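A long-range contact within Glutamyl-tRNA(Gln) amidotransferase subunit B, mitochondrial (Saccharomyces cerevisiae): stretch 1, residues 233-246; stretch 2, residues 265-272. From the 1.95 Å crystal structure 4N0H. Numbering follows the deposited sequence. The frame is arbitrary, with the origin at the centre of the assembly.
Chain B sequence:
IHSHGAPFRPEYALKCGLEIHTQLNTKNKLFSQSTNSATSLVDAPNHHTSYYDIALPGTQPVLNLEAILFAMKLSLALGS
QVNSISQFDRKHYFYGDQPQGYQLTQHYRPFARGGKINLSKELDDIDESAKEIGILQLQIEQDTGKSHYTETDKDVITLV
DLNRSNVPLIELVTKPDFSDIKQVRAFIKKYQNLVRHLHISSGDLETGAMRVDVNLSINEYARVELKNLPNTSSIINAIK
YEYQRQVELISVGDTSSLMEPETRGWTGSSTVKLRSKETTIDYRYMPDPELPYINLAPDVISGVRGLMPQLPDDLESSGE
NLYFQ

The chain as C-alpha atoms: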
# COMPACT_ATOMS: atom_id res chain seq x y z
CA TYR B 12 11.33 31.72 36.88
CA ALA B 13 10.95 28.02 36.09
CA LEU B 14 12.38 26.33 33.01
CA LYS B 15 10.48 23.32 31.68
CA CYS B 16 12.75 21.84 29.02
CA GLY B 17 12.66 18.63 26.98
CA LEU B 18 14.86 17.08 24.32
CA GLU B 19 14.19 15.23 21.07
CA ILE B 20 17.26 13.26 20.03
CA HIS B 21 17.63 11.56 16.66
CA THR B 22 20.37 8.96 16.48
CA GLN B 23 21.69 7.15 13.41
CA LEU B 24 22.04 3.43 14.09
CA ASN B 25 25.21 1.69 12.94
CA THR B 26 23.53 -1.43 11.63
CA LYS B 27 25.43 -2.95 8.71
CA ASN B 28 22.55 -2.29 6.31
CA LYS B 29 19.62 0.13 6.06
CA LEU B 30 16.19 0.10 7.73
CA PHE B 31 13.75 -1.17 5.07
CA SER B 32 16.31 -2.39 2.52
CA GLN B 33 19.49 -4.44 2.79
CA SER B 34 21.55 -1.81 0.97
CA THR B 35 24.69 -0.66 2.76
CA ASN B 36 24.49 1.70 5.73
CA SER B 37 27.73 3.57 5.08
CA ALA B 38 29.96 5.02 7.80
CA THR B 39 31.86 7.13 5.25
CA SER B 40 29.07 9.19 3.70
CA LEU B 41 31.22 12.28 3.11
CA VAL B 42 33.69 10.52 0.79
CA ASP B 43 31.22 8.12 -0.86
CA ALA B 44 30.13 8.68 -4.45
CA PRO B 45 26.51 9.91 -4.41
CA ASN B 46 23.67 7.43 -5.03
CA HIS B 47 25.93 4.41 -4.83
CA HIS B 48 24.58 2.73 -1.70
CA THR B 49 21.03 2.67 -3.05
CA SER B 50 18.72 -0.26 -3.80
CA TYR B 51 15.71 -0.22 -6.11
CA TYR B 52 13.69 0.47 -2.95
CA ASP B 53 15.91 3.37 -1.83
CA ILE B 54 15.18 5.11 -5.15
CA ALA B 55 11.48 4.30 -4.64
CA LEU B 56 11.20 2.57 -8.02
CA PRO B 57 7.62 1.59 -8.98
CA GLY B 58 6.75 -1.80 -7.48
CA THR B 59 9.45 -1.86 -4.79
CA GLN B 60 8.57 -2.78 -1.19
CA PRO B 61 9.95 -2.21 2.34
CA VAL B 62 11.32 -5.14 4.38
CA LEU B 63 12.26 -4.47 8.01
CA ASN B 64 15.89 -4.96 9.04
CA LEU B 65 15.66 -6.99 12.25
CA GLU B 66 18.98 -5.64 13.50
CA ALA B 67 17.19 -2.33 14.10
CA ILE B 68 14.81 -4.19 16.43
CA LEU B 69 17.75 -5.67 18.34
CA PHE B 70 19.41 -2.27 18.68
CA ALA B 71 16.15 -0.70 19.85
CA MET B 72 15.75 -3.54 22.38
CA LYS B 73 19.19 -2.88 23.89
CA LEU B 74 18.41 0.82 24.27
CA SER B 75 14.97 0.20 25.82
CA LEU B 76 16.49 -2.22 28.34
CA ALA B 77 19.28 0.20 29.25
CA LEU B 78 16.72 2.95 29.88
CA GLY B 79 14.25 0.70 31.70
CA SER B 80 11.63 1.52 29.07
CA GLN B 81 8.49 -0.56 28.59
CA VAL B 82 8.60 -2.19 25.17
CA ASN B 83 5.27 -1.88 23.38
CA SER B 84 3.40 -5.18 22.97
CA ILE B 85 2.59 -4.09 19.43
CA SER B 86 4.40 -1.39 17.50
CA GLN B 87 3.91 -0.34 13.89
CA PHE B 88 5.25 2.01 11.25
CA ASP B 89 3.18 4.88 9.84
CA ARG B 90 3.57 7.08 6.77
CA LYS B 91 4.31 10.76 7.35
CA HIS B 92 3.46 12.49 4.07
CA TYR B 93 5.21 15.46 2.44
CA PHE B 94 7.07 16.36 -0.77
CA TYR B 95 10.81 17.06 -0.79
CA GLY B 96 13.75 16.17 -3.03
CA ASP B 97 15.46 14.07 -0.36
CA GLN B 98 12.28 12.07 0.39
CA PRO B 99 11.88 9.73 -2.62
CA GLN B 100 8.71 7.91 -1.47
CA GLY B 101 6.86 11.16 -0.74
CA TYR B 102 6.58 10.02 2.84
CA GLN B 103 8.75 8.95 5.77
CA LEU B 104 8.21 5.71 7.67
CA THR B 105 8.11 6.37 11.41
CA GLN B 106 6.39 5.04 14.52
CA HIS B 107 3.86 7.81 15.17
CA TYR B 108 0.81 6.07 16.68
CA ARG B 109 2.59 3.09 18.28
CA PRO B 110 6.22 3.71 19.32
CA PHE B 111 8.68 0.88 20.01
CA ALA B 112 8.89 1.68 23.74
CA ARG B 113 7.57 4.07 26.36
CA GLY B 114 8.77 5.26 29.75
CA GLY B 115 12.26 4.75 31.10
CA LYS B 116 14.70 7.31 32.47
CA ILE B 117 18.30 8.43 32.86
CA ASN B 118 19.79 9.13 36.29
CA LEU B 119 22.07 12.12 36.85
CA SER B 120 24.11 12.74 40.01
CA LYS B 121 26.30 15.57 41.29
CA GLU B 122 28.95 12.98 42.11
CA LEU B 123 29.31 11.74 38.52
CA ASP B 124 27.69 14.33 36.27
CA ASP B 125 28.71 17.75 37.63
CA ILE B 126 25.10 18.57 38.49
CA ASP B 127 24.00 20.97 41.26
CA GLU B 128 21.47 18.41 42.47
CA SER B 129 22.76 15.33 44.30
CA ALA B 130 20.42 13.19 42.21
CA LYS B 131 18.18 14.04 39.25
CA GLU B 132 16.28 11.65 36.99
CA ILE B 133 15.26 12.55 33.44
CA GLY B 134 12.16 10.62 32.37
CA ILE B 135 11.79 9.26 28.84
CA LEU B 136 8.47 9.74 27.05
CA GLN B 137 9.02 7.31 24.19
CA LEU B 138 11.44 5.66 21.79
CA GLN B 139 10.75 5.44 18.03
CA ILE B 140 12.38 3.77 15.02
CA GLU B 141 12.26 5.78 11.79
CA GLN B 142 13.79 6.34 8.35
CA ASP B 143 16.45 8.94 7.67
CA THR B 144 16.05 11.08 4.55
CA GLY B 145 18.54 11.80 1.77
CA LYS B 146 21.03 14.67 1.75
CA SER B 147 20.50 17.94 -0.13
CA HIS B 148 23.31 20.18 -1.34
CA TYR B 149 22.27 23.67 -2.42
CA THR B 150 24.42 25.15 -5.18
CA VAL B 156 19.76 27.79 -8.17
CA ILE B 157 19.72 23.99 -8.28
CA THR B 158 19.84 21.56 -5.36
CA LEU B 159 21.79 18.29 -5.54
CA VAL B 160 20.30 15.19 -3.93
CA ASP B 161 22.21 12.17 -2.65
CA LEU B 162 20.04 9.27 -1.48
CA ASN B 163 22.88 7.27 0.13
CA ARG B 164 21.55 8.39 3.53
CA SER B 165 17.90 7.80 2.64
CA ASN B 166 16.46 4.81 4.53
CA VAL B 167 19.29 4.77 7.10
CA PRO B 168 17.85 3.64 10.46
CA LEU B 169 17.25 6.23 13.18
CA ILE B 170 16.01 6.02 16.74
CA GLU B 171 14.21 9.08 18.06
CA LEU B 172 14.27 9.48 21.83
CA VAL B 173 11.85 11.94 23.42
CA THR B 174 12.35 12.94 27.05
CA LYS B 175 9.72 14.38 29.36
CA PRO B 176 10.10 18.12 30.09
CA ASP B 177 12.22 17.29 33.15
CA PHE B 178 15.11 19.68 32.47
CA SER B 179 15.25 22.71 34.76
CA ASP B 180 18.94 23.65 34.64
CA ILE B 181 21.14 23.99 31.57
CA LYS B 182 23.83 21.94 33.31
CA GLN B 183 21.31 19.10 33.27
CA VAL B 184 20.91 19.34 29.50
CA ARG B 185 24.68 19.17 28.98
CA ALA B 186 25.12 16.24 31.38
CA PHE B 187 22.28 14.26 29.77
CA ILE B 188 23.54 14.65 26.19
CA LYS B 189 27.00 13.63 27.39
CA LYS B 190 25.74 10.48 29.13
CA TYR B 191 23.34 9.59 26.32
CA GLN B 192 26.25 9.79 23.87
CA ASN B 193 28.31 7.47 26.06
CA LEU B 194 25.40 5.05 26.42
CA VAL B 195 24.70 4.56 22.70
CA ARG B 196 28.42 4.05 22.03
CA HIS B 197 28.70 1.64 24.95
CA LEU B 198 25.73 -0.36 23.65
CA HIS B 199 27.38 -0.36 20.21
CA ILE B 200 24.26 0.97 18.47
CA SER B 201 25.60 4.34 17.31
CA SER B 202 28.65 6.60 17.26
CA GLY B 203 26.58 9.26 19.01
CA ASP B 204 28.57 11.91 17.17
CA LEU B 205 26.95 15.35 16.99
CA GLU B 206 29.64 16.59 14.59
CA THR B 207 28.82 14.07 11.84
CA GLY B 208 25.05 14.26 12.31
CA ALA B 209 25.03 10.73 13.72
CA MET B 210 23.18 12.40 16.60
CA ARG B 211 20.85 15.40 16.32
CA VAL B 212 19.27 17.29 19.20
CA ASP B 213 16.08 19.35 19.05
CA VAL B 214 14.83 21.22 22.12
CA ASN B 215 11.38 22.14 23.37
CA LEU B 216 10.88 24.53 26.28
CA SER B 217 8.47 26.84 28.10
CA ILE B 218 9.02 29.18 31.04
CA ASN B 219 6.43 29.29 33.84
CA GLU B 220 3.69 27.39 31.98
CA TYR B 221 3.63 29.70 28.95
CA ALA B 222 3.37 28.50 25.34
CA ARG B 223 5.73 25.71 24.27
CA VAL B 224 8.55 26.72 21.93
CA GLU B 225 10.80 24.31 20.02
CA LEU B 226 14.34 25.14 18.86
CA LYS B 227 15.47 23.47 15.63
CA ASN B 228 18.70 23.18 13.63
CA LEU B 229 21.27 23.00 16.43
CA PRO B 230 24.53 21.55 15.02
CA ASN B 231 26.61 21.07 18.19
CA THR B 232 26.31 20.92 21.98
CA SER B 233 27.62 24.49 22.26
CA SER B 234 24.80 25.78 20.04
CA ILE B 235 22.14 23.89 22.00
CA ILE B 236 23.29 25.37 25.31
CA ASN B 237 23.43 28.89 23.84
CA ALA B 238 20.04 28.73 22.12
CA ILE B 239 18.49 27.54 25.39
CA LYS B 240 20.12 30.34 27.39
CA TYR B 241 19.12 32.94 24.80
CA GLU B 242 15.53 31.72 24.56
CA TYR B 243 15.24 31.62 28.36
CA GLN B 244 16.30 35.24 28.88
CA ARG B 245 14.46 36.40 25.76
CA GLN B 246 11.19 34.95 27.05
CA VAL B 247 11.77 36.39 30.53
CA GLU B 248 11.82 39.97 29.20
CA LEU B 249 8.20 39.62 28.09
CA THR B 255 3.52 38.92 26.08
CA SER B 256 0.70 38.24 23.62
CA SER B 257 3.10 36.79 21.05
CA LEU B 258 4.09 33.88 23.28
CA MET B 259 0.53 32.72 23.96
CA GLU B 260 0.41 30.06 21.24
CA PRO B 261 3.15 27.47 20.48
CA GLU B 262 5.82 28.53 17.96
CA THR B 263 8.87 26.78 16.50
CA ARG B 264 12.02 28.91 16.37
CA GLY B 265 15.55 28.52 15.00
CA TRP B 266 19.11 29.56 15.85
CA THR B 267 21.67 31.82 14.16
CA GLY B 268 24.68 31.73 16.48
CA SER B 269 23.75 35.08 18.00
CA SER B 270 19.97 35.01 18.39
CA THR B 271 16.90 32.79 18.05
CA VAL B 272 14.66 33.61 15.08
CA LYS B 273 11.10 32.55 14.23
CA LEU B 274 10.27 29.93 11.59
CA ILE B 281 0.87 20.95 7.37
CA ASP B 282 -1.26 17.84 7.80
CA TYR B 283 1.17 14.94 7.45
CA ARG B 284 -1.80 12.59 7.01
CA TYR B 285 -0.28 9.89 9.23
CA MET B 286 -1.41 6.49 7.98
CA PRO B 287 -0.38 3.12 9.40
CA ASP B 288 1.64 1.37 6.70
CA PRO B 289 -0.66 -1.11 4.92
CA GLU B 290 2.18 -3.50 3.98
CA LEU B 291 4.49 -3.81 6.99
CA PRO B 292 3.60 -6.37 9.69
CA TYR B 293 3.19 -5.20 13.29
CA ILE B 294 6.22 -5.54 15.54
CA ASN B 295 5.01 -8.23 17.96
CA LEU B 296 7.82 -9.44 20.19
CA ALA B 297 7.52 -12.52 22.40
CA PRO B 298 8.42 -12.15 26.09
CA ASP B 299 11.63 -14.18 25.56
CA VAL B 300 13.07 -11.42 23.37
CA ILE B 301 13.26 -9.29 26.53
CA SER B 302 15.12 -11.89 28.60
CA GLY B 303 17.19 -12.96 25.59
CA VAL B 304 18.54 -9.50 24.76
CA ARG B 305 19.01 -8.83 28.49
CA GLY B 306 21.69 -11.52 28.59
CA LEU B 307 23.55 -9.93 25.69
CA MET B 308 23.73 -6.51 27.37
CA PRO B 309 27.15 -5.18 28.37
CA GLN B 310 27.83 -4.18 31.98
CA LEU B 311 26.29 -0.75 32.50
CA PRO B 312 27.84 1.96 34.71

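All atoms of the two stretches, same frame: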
# COMPACT_ATOMS: atom_id res chain seq x y z
N SER B 233 27.43 23.08 21.93
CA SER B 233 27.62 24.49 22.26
C SER B 233 26.44 25.34 21.79
O SER B 233 26.03 26.28 22.48
CB SER B 233 28.92 25.01 21.64
OG SER B 233 28.95 26.42 21.64
N SER B 234 25.90 25.01 20.63
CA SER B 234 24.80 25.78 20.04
C SER B 234 23.48 25.48 20.74
O SER B 234 22.58 26.33 20.77
CB SER B 234 24.67 25.47 18.55
OG SER B 234 25.93 25.58 17.90
N ILE B 235 23.35 24.28 21.28
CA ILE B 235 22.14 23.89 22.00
C ILE B 235 22.07 24.67 23.31
O ILE B 235 21.05 25.27 23.64
CB ILE B 235 22.13 22.39 22.31
CG1 ILE B 235 22.70 21.60 21.13
CG2 ILE B 235 20.73 21.92 22.63
CD1 ILE B 235 22.66 20.09 21.32
N ILE B 236 23.18 24.66 24.04
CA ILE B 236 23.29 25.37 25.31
C ILE B 236 23.03 26.87 25.15
O ILE B 236 22.34 27.48 25.96
CB ILE B 236 24.67 25.15 25.95
CG1 ILE B 236 24.92 23.66 26.20
CG2 ILE B 236 24.80 25.93 27.25
CD1 ILE B 236 23.87 23.00 27.06
N ASN B 237 23.58 27.46 24.09
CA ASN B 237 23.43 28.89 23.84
C ASN B 237 22.02 29.28 23.42
O ASN B 237 21.49 30.30 23.87
CB ASN B 237 24.45 29.37 22.80
CG ASN B 237 25.88 29.26 23.28
OD1 ASN B 237 26.13 29.07 24.47
ND2 ASN B 237 26.83 29.38 22.36
N ALA B 238 21.41 28.47 22.56
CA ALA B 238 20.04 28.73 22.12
C ALA B 238 19.08 28.66 23.30
O ALA B 238 18.15 29.46 23.40
CB ALA B 238 19.64 27.74 21.04
N ILE B 239 19.32 27.70 24.19
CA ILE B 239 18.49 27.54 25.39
C ILE B 239 18.62 28.75 26.31
O ILE B 239 17.62 29.29 26.79
CB ILE B 239 18.88 26.26 26.16
CG1 ILE B 239 18.43 25.01 25.40
CG2 ILE B 239 18.26 26.26 27.56
CD1 ILE B 239 18.81 23.72 26.08
N LYS B 240 19.86 29.19 26.54
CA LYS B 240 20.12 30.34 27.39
C LYS B 240 19.54 31.62 26.80
O LYS B 240 18.99 32.45 27.52
CB LYS B 240 21.62 30.49 27.65
CG LYS B 240 22.19 29.41 28.55
CD LYS B 240 23.70 29.28 28.38
CE LYS B 240 24.42 30.54 28.80
NZ LYS B 240 25.90 30.41 28.62
N TYR B 241 19.67 31.78 25.49
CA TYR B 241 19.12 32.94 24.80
C TYR B 241 17.60 32.95 24.91
O TYR B 241 17.01 33.96 25.30
CB TYR B 241 19.53 32.96 23.33
CG TYR B 241 19.08 34.20 22.58
CD1 TYR B 241 17.85 34.24 21.94
CD2 TYR B 241 19.89 35.33 22.52
CE1 TYR B 241 17.43 35.37 21.26
CE2 TYR B 241 19.48 36.47 21.84
CZ TYR B 241 18.25 36.48 21.21
OH TYR B 241 17.84 37.60 20.53
N GLU B 242 16.98 31.83 24.57
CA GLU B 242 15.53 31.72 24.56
C GLU B 242 14.93 31.88 25.96
O GLU B 242 13.80 32.36 26.11
CB GLU B 242 15.10 30.37 23.96
CG GLU B 242 13.61 30.25 23.68
CD GLU B 242 13.14 31.18 22.58
OE1 GLU B 242 13.98 31.66 21.79
OE2 GLU B 242 11.92 31.43 22.51
N TYR B 243 15.69 31.49 26.98
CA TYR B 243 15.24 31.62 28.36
C TYR B 243 15.16 33.09 28.77
O TYR B 243 14.14 33.54 29.27
CB TYR B 243 16.15 30.84 29.31
CG TYR B 243 15.74 30.94 30.76
CD1 TYR B 243 14.64 30.24 31.24
CD2 TYR B 243 16.46 31.73 31.66
CE1 TYR B 243 14.26 30.33 32.57
CE2 TYR B 243 16.09 31.82 32.99
CZ TYR B 243 14.99 31.12 33.44
OH TYR B 243 14.62 31.21 34.76
N GLN B 244 16.25 33.82 28.54
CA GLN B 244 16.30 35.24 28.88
C GLN B 244 15.37 36.06 28.00
O GLN B 244 14.71 36.99 28.47
CB GLN B 244 17.74 35.76 28.75
N ARG B 245 15.32 35.71 26.72
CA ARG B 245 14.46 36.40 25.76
C ARG B 245 12.99 36.33 26.16
O ARG B 245 12.26 37.31 26.07
CB ARG B 245 14.65 35.82 24.36
CG ARG B 245 13.67 36.33 23.32
CD ARG B 245 13.72 35.47 22.07
NE ARG B 245 12.42 35.38 21.41
CZ ARG B 245 11.43 34.60 21.81
NH1 ARG B 245 11.58 33.84 22.89
NH2 ARG B 245 10.28 34.58 21.16
N GLN B 246 12.57 35.15 26.62
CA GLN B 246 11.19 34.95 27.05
C GLN B 246 10.89 35.65 28.37
O GLN B 246 9.77 36.11 28.61
CB GLN B 246 10.89 33.45 27.17
CG GLN B 246 9.83 32.95 26.20
CD GLN B 246 9.68 31.44 26.23
OE1 GLN B 246 8.72 30.92 26.79
NE2 GLN B 246 10.63 30.74 25.62
N GLY B 265 14.26 29.02 15.44
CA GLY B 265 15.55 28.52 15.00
C GLY B 265 16.70 29.21 15.72
O GLY B 265 16.49 29.91 16.70
N TRP B 266 17.92 29.01 15.22
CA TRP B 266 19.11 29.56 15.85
C TRP B 266 20.08 30.09 14.80
O TRP B 266 20.19 29.52 13.71
CB TRP B 266 19.78 28.48 16.72
CG TRP B 266 21.10 28.86 17.34
CD1 TRP B 266 22.31 28.29 17.08
CD2 TRP B 266 21.33 29.87 18.33
NE1 TRP B 266 23.29 28.88 17.84
CE2 TRP B 266 22.71 29.86 18.62
CE3 TRP B 266 20.51 30.78 18.99
CZ2 TRP B 266 23.29 30.73 19.54
CZ3 TRP B 266 21.09 31.65 19.91
CH2 TRP B 266 22.46 31.61 20.18
N THR B 267 20.76 31.19 15.11
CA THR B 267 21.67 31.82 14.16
C THR B 267 23.04 32.16 14.75
O THR B 267 23.76 32.99 14.21
CB THR B 267 21.07 33.11 13.56
OG1 THR B 267 20.65 33.98 14.62
CG2 THR B 267 19.87 32.79 12.68
N GLY B 268 23.39 31.51 15.86
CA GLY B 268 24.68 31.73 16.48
C GLY B 268 24.69 32.91 17.43
O GLY B 268 25.44 32.93 18.41
N SER B 269 23.85 33.89 17.15
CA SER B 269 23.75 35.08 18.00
C SER B 269 22.38 35.18 18.66
O SER B 269 22.28 35.51 19.84
CB SER B 269 24.03 36.34 17.18
N SER B 270 21.34 34.88 17.89
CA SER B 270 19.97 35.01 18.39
C SER B 270 19.07 33.88 17.88
O SER B 270 19.44 33.15 16.97
CB SER B 270 19.39 36.36 17.97
N THR B 271 17.90 33.76 18.49
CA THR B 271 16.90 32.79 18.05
C THR B 271 15.83 33.48 17.21
O THR B 271 15.20 34.43 17.66
CB THR B 271 16.22 32.08 19.24
OG1 THR B 271 15.56 33.05 20.06
CG2 THR B 271 17.25 31.32 20.06
N VAL B 272 15.63 33.00 15.99
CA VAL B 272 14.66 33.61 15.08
C VAL B 272 13.44 32.71 14.89
O VAL B 272 13.50 31.50 15.13
CB VAL B 272 15.29 33.93 13.71
CG1 VAL B 272 16.74 34.34 13.88
CG2 VAL B 272 15.18 32.73 12.77

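A small turn of chain lies against one side of a helix, and W266, T271 and Y241 make the largest contributions to the packing. W266 points toward the helix with chi1 t (175°) and chi2 -116°, which lays one face of its indole over the helix backbone near S234, N237 and A238. A238 suits this place because its methyl is short: A238 CB sits 4.2 Å from the centroid of the W266 six-membered ring, over the face, and the ring comes down to 3.8 Å between A238 CA and W266 CE3.

Y241, one turn on, also takes chi1 t (-176°), and its ring reaches out along the turn. S270 CA packs over one face, 3.8 Å from the centroid of the Y241 ring, and S270 CB comes to 3.2 Å from Y241 OH. The turn holds its own shape through T267, whose p rotamer lets T267 OG1 donate to S270 O at 2.8 Å, and through G268, whose positive phi would jam a CB against the preceding carbonyl.

The single hydrogen bond across the contact runs from T271 OG1 to E242 OE1, 2.7 Å. E242 CB points sideways, but chi1 t and chi2 p bring its carboxylate nearer; E242 OE2 meanwhile forms a salt bridge with R245 NH1 at 2.5 Å, giving the charge of the buried E242 a partner.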